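Local atomic coordinates of mannose-specific lectin 2 chain 1 (Colocasia esculenta, PDB entry 5T1X), a protein that binds mannose as one chain of a heterotetrameric plant lectin and agglutinates rabbit erythrocytes. Residues C51-T54 and E60-I63; Y83-H88 and L93-P98. One frame throughout, in Å; residues are numbered along the deposited sequence.

Both contacts are antiparallel beta hairpins of one bulb-type lectin domain, and they follow each other along the chain: contact 1 (51-54 with 60-63) is complete before contact 2 (83-88 with 93-98) begins. Their centres lie about 13 Å apart. Contact 1 forms the middle of one antiparallel sheet, whereas contact 2 belongs to another, which strand 5-7 extends. Leu61 joins the two: its CD1 lies 3.7 Å from Val95 CG2, and its CD2 lies 3.9 Å from Ala85 CB. Two sheets of the beta-prism fold of GNA-related lectins therefore meet through aliphatic side chains in the interior of the domain.

Contact 1 (C51-T54 and E60-I63); sequences CKLT and ELVI
This hairpin, strands 52-55 and 61-64, forms the centre of one sheet of the bulb-type lectin prism. Thr54 and Val62 are the hydrogen-bonded pair within 51-54 and 60-63, and Lys52 and Lys64 bond beyond it. Thr54 N donates to Val62 O at 2.9 Å, and the return bond, Val62 N to Thr54 O, is 2.8 Å long. The next pair, Leu53 and Ile63, is non-hydrogen-bonded; their CA atoms are 4.7 Å apart, and each member gives a CA-H...O contact to the other strand, as Ile63 CA does to Lys52 O (3.4 Å).

On the face bearing Leu53 and Ile63, the two side chains cross obliquely. A chi1 of -179° swings CG away from the backbone N of Leu53, and chi2 of 67° then turns CD1 of Leu53 to 3.9 Å from Ile63 CG1 and 4.1 Å from Leu61 CD2. The other branch of Ile63, CG2, lies 4.2 Å from Cys51 CB, whose sulfur forms the disulfide with Cys31. Met27 of strand 23-27 also touches Cys51, Leu53 and Ile63. On the face of Thr54 and Val62, Thr54 OG1 lies 3.8 Å from Val62 CB.

Chemically, the paired amides fix the strand register, while aliphatic branches fill the interior face beside a covalent link to Cys31 of the mannose-binding site.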
ATOM      1  N   CYS A  51     -16.411 -16.086  -8.759  1.00 30.46           N
ATOM      2  CA  CYS A  51     -16.111 -14.651  -8.884  1.00 28.62           C
ATOM      3  C   CYS A  51     -14.759 -14.285  -8.301  1.00 29.15           C
ATOM      4  O   CYS A  51     -14.324 -14.860  -7.302  1.00 27.54           O
ATOM      5  CB  CYS A  51     -17.220 -13.803  -8.275  1.00 28.76           C
ATOM      6  SG  CYS A  51     -18.826 -14.031  -9.083  0.70 34.54           S
ATOM      7  N   LYS A  52     -14.104 -13.300  -8.941  1.00 24.62           N
ATOM      8  CA  LYS A  52     -12.764 -12.821  -8.587  1.00 22.72           C
ATOM      9  C   LYS A  52     -12.708 -11.300  -8.577  1.00 24.04           C
ATOM     10  O   LYS A  52     -13.416 -10.650  -9.350  1.00 25.17           O
ATOM     11  CB  LYS A  52     -11.743 -13.359  -9.611  1.00 26.48           C
ATOM     12  CG  LYS A  52     -11.581 -14.883  -9.628  1.00 37.96           C
ATOM     13  CD  LYS A  52     -10.992 -15.373 -10.949  1.00 46.72           C
ATOM     14  CE  LYS A  52     -10.808 -16.874 -10.993  1.00 59.32           C
ATOM     15  NZ  LYS A  52     -12.106 -17.602 -11.031  1.00 69.05           N
ATOM     16  N   LEU A  53     -11.827 -10.737  -7.737  1.00 18.96           N
ATOM     17  CA  LEU A  53     -11.607  -9.298  -7.636  1.00 18.06           C
ATOM     18  C   LEU A  53     -10.287  -8.953  -8.292  1.00 20.60           C
ATOM     19  O   LEU A  53      -9.277  -9.607  -8.028  1.00 19.98           O
ATOM     20  CB  LEU A  53     -11.616  -8.838  -6.158  1.00 16.82           C
ATOM     21  CG  LEU A  53     -11.428  -7.339  -5.885  1.00 19.67           C
ATOM     22  CD1 LEU A  53     -12.606  -6.509  -6.398  1.00 20.69           C
ATOM     23  CD2 LEU A  53     -11.232  -7.083  -4.405  1.00 20.44           C
ATOM     24  N   THR A  54     -10.301  -7.944  -9.171  1.00 18.14           N
ATOM     25  CA  THR A  54      -9.101  -7.460  -9.850  1.00 17.71           C
ATOM     26  C   THR A  54      -9.045  -5.934  -9.739  1.00 19.31           C
ATOM     27  O   THR A  54     -10.025  -5.285  -9.353  1.00 17.74           O
ATOM     28  CB  THR A  54      -9.029  -7.924 -11.321  1.00 25.30           C
ATOM     29  OG1 THR A  54     -10.214  -7.537 -12.013  1.00 25.29           O
ATOM     30  CG2 THR A  54      -8.752  -9.426 -11.466  1.00 26.61           C
ATOM     31  N   GLU A  60      -9.288   0.931 -11.052  1.00 15.22           N
ATOM     32  CA  GLU A  60     -10.672   0.562 -10.831  1.00 15.30           C
ATOM     33  C   GLU A  60     -10.752  -0.862 -10.291  1.00 18.87           C
ATOM     34  O   GLU A  60     -10.154  -1.774 -10.871  1.00 17.70           O
ATOM     35  CB  GLU A  60     -11.456   0.685 -12.148  1.00 17.68           C
ATOM     36  CG  GLU A  60     -12.964   0.686 -11.987  1.00 22.35           C
ATOM     37  CD  GLU A  60     -13.726   0.985 -13.267  1.00 34.50           C
ATOM     38  OE1 GLU A  60     -13.137   0.878 -14.367  1.00 26.00           O
ATOM     39  OE2 GLU A  60     -14.922   1.335 -13.167  1.00 28.86           O
ATOM     40  N   LEU A  61     -11.468  -1.051  -9.168  1.00 14.96           N
ATOM     41  CA  LEU A  61     -11.728  -2.396  -8.636  1.00 14.17           C
ATOM     42  C   LEU A  61     -12.813  -3.047  -9.492  1.00 19.75           C
ATOM     43  O   LEU A  61     -13.793  -2.376  -9.825  1.00 20.72           O
ATOM     44  CB  LEU A  61     -12.167  -2.346  -7.167  1.00 13.68           C
ATOM     45  CG  LEU A  61     -11.078  -2.040  -6.139  1.00 16.91           C
ATOM     46  CD1 LEU A  61     -11.703  -1.632  -4.834  1.00 17.18           C
ATOM     47  CD2 LEU A  61     -10.161  -3.247  -5.909  1.00 18.85           C
ATOM     48  N   VAL A  62     -12.636  -4.326  -9.883  1.00 15.96           N
ATOM     49  CA  VAL A  62     -13.602  -5.017 -10.754  1.00 17.47           C
ATOM     50  C   VAL A  62     -13.876  -6.429 -10.230  1.00 21.86           C
ATOM     51  O   VAL A  62     -12.937  -7.179  -9.951  1.00 20.32           O
ATOM     52  CB  VAL A  62     -13.113  -5.069 -12.239  1.00 21.49           C
ATOM     53  CG1 VAL A  62     -14.093  -5.830 -13.137  1.00 23.19           C
ATOM     54  CG2 VAL A  62     -12.859  -3.675 -12.806  1.00 21.26           C
ATOM     55  N   ILE A  63     -15.162  -6.789 -10.129  1.00 20.91           N
ATOM     56  CA  ILE A  63     -15.613  -8.139  -9.794  1.00 21.39           C
ATOM     57  C   ILE A  63     -16.068  -8.772 -11.105  1.00 27.86           C
ATOM     58  O   ILE A  63     -16.884  -8.179 -11.816  1.00 28.51           O
ATOM     59  CB  ILE A  63     -16.730  -8.190  -8.705  1.00 24.97           C
ATOM     60  CG1 ILE A  63     -16.291  -7.493  -7.400  1.00 24.00           C
ATOM     61  CG2 ILE A  63     -17.195  -9.649  -8.436  1.00 25.43           C
ATOM     62  CD1 ILE A  63     -17.439  -7.261  -6.403  1.00 27.15           C
TER

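Contact 2 (Y83-H88 and L93-P98); sequences YAAVLH and LVVFGP
Tyr83 overlaps Pro98 with one ring face and touches Gly97, both just past the strand segment 93-96. Pro98, which follows a cis peptide, sets its CA over that face, 4.1 Å from the centroid of the Tyr83 ring and 16° off the normal, which meets the geometry of a CH-pi contact. The two side chains lie side by side and point the same way, bringing Tyr83 OH to 3.6 Å from Pro98 CD; the hydroxyl bonds to Val79 O. Tyr83 CE1 approaches Gly97 C to 3.3 Å, a close fit at a residue without a side chain. A chi1 of -72° sends the Tyr83 ring across the open end of the hairpin, toward Gly97 and Pro98.

Further along, two hydrogen-bonded pairs, Ala84 with Phe96 and Val86 with Val94, are each joined by two backbone N-H...O hydrogen bonds. The straightest is Phe96 N to Ala84 O, 2.8 Å with an angle of 178° at the hydrogen. On the face of these four residues, Val86 meets the Phe96 ring at its edge, Val86 CB to Phe96 CE2 4.0 Å, and the side chains cross at about a right angle. Val94 CG1 covers part of a face of the Phe96 ring, 3.5 Å above its plane. On the reverse face, Ala85 CB lies 4.2 Å from both Val95 CG2 and Leu93 CD1.

Strand 5-7 pairs with the edge of 84-88 turned away from 93-96, placing 84-88 between two partners. The face of Ala85, Leu93 and Val95 is turned to strand 61-64, and Val95 and Tyr83 also touch Leu55 of strand 52-55. The other chain of the assembly pairs antiparallel with Val94, Val95 and Phe96, and its Val89 packs on Phe96, carrying the sheet across the subunit interface.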
ATOM      1  N   TYR A  83      -1.387   0.624  -9.346  1.00 11.46           N
ATOM      2  CA  TYR A  83      -2.264   0.995  -8.238  1.00 11.00           C
ATOM      3  C   TYR A  83      -2.219  -0.048  -7.140  1.00 13.70           C
ATOM      4  O   TYR A  83      -1.774  -1.177  -7.367  1.00 12.71           O
ATOM      5  CB  TYR A  83      -3.709   1.167  -8.754  1.00 10.67           C
ATOM      6  CG  TYR A  83      -3.881   2.421  -9.584  1.00 11.67           C
ATOM      7  CD1 TYR A  83      -4.404   3.580  -9.026  1.00 12.86           C
ATOM      8  CD2 TYR A  83      -3.491   2.457 -10.921  1.00 12.35           C
ATOM      9  CE1 TYR A  83      -4.512   4.756  -9.767  1.00 12.84           C
ATOM     10  CE2 TYR A  83      -3.566   3.635 -11.665  1.00 13.63           C
ATOM     11  CZ  TYR A  83      -4.079   4.782 -11.080  1.00 16.67           C
ATOM     12  OH  TYR A  83      -4.168   5.952 -11.783  1.00 14.38           O
ATOM     13  N   ALA A  84      -2.701   0.327  -5.959  1.00  9.78           N
ATOM     14  CA  ALA A  84      -2.768  -0.591  -4.822  1.00  8.35           C
ATOM     15  C   ALA A  84      -4.068  -0.387  -4.052  1.00 12.66           C
ATOM     16  O   ALA A  84      -4.377   0.746  -3.669  1.00 11.95           O
ATOM     17  CB  ALA A  84      -1.570  -0.379  -3.901  1.00  8.90           C
ATOM     18  N   ALA A  85      -4.833  -1.470  -3.845  1.00 10.96           N
ATOM     19  CA  ALA A  85      -6.042  -1.460  -3.016  1.00 11.73           C
ATOM     20  C   ALA A  85      -5.607  -1.993  -1.667  1.00 13.67           C
ATOM     21  O   ALA A  85      -5.125  -3.121  -1.594  1.00 12.42           O
ATOM     22  CB  ALA A  85      -7.149  -2.306  -3.627  1.00 12.79           C
ATOM     23  N   VAL A  86      -5.664  -1.153  -0.629  1.00  9.96           N
ATOM     24  CA  VAL A  86      -5.111  -1.467   0.692  1.00  9.18           C
ATOM     25  C   VAL A  86      -6.190  -1.490   1.751  1.00 12.94           C
ATOM     26  O   VAL A  86      -7.027  -0.589   1.801  1.00 11.99           O
ATOM     27  CB  VAL A  86      -4.010  -0.425   1.055  1.00 12.83           C
ATOM     28  CG1 VAL A  86      -3.429  -0.667   2.452  1.00 13.45           C
ATOM     29  CG2 VAL A  86      -2.897  -0.418   0.016  1.00 12.53           C
ATOM     30  N   LEU A  87      -6.150  -2.510   2.614  1.00 11.72           N
ATOM     31  CA  LEU A  87      -7.087  -2.580   3.724  1.00 11.69           C
ATOM     32  C   LEU A  87      -6.446  -1.810   4.895  1.00 14.90           C
ATOM     33  O   LEU A  87      -5.523  -2.296   5.560  1.00 13.52           O
ATOM     34  CB  LEU A  87      -7.455  -4.029   4.076  1.00 12.67           C
ATOM     35  CG  LEU A  87      -8.475  -4.240   5.204  1.00 19.31           C
ATOM     36  CD1 LEU A  87      -9.697  -3.347   5.059  1.00 20.73           C
ATOM     37  CD2 LEU A  87      -8.908  -5.688   5.272  1.00 23.50           C
ATOM     38  N   HIS A  88      -6.940  -0.577   5.105  1.00 13.82           N
ATOM     39  CA  HIS A  88      -6.493   0.329   6.165  1.00 13.47           C
ATOM     40  C   HIS A  88      -6.853  -0.258   7.539  1.00 16.08           C
ATOM     41  O   HIS A  88      -7.941  -0.833   7.670  1.00 15.69           O
ATOM     42  CB  HIS A  88      -7.158   1.705   5.970  1.00 14.49           C
ATOM     43  CG  HIS A  88      -6.559   2.808   6.787  1.00 17.11           C
ATOM     44  ND1 HIS A  88      -6.848   2.947   8.133  1.00 18.91           N
ATOM     45  CD2 HIS A  88      -5.762   3.833   6.400  1.00 18.11           C
ATOM     46  CE1 HIS A  88      -6.185   4.022   8.533  1.00 18.69           C
ATOM     47  NE2 HIS A  88      -5.527   4.595   7.524  1.00 18.52           N
ATOM     48  N   LEU A  93     -11.385  -0.044   2.852  1.00 14.07           N
ATOM     49  CA  LEU A  93     -10.589  -0.485   1.708  1.00 12.93           C
ATOM     50  C   LEU A  93     -10.379   0.748   0.853  1.00 15.81           C
ATOM     51  O   LEU A  93     -11.344   1.443   0.532  1.00 15.49           O
ATOM     52  CB  LEU A  93     -11.263  -1.632   0.928  1.00 13.50           C
ATOM     53  CG  LEU A  93     -10.557  -2.085  -0.353  1.00 17.23           C
ATOM     54  CD1 LEU A  93      -9.272  -2.850  -0.043  1.00 17.05           C
ATOM     55  CD2 LEU A  93     -11.485  -2.925  -1.209  1.00 19.96           C
ATOM     56  N   VAL A  94      -9.121   1.066   0.562  1.00 12.70           N
ATOM     57  CA  VAL A  94      -8.770   2.291  -0.155  1.00 12.36           C
ATOM     58  C   VAL A  94      -7.914   1.970  -1.368  1.00 13.69           C
ATOM     59  O   VAL A  94      -6.928   1.238  -1.247  1.00 12.20           O
ATOM     60  CB  VAL A  94      -8.023   3.294   0.789  1.00 15.31           C
ATOM     61  CG1 VAL A  94      -7.771   4.629   0.097  1.00 14.34           C
ATOM     62  CG2 VAL A  94      -8.774   3.521   2.105  1.00 15.91           C
ATOM     63  N   VAL A  95      -8.238   2.589  -2.512  1.00 10.62           N
ATOM     64  CA  VAL A  95      -7.425   2.446  -3.717  1.00  9.39           C
ATOM     65  C   VAL A  95      -6.506   3.646  -3.788  1.00 11.50           C
ATOM     66  O   VAL A  95      -6.990   4.773  -3.835  1.00 11.91           O
ATOM     67  CB  VAL A  95      -8.266   2.314  -5.013  1.00 12.63           C
ATOM     68  CG1 VAL A  95      -7.359   2.231  -6.242  1.00 11.70           C
ATOM     69  CG2 VAL A  95      -9.206   1.121  -4.958  1.00 12.49           C
ATOM     70  N   PHE A  96      -5.184   3.404  -3.819  1.00  8.44           N
ATOM     71  CA  PHE A  96      -4.163   4.449  -3.935  1.00  8.45           C
ATOM     72  C   PHE A  96      -3.448   4.349  -5.244  1.00 11.82           C
ATOM     73  O   PHE A  96      -3.004   3.256  -5.610  1.00 11.44           O
ATOM     74  CB  PHE A  96      -3.110   4.280  -2.834  1.00  8.58           C
ATOM     75  CG  PHE A  96      -3.573   4.470  -1.410  1.00  8.86           C
ATOM     76  CD1 PHE A  96      -3.486   5.708  -0.798  1.00 10.66           C
ATOM     77  CD2 PHE A  96      -4.012   3.386  -0.657  1.00 11.01           C
ATOM     78  CE1 PHE A  96      -3.879   5.878   0.533  1.00 12.18           C
ATOM     79  CE2 PHE A  96      -4.388   3.552   0.681  1.00 13.39           C
ATOM     80  CZ  PHE A  96      -4.321   4.796   1.266  1.00 12.05           C
ATOM     81  N   GLY A  97      -3.253   5.478  -5.913  1.00  8.44           N
ATOM     82  CA  GLY A  97      -2.453   5.441  -7.117  1.00  8.16           C
ATOM     83  C   GLY A  97      -2.526   6.653  -8.008  1.00 11.88           C
ATOM     84  O   GLY A  97      -3.385   7.519  -7.811  1.00 10.82           O
ATOM     85  N   PRO A  98      -1.666   6.691  -9.051  1.00  8.48           N
ATOM     86  CA  PRO A  98      -0.633   5.696  -9.404  1.00  8.37           C
ATOM     87  C   PRO A  98       0.590   5.770  -8.494  1.00 12.85           C
ATOM     88  O   PRO A  98       0.674   6.637  -7.630  1.00 13.97           O
ATOM     89  CB  PRO A  98      -0.270   6.077 -10.847  1.00 10.85           C
ATOM     90  CG  PRO A  98      -0.449   7.567 -10.868  1.00 15.34           C
ATOM     91  CD  PRO A  98      -1.659   7.829  -9.996  1.00 11.12           C
TER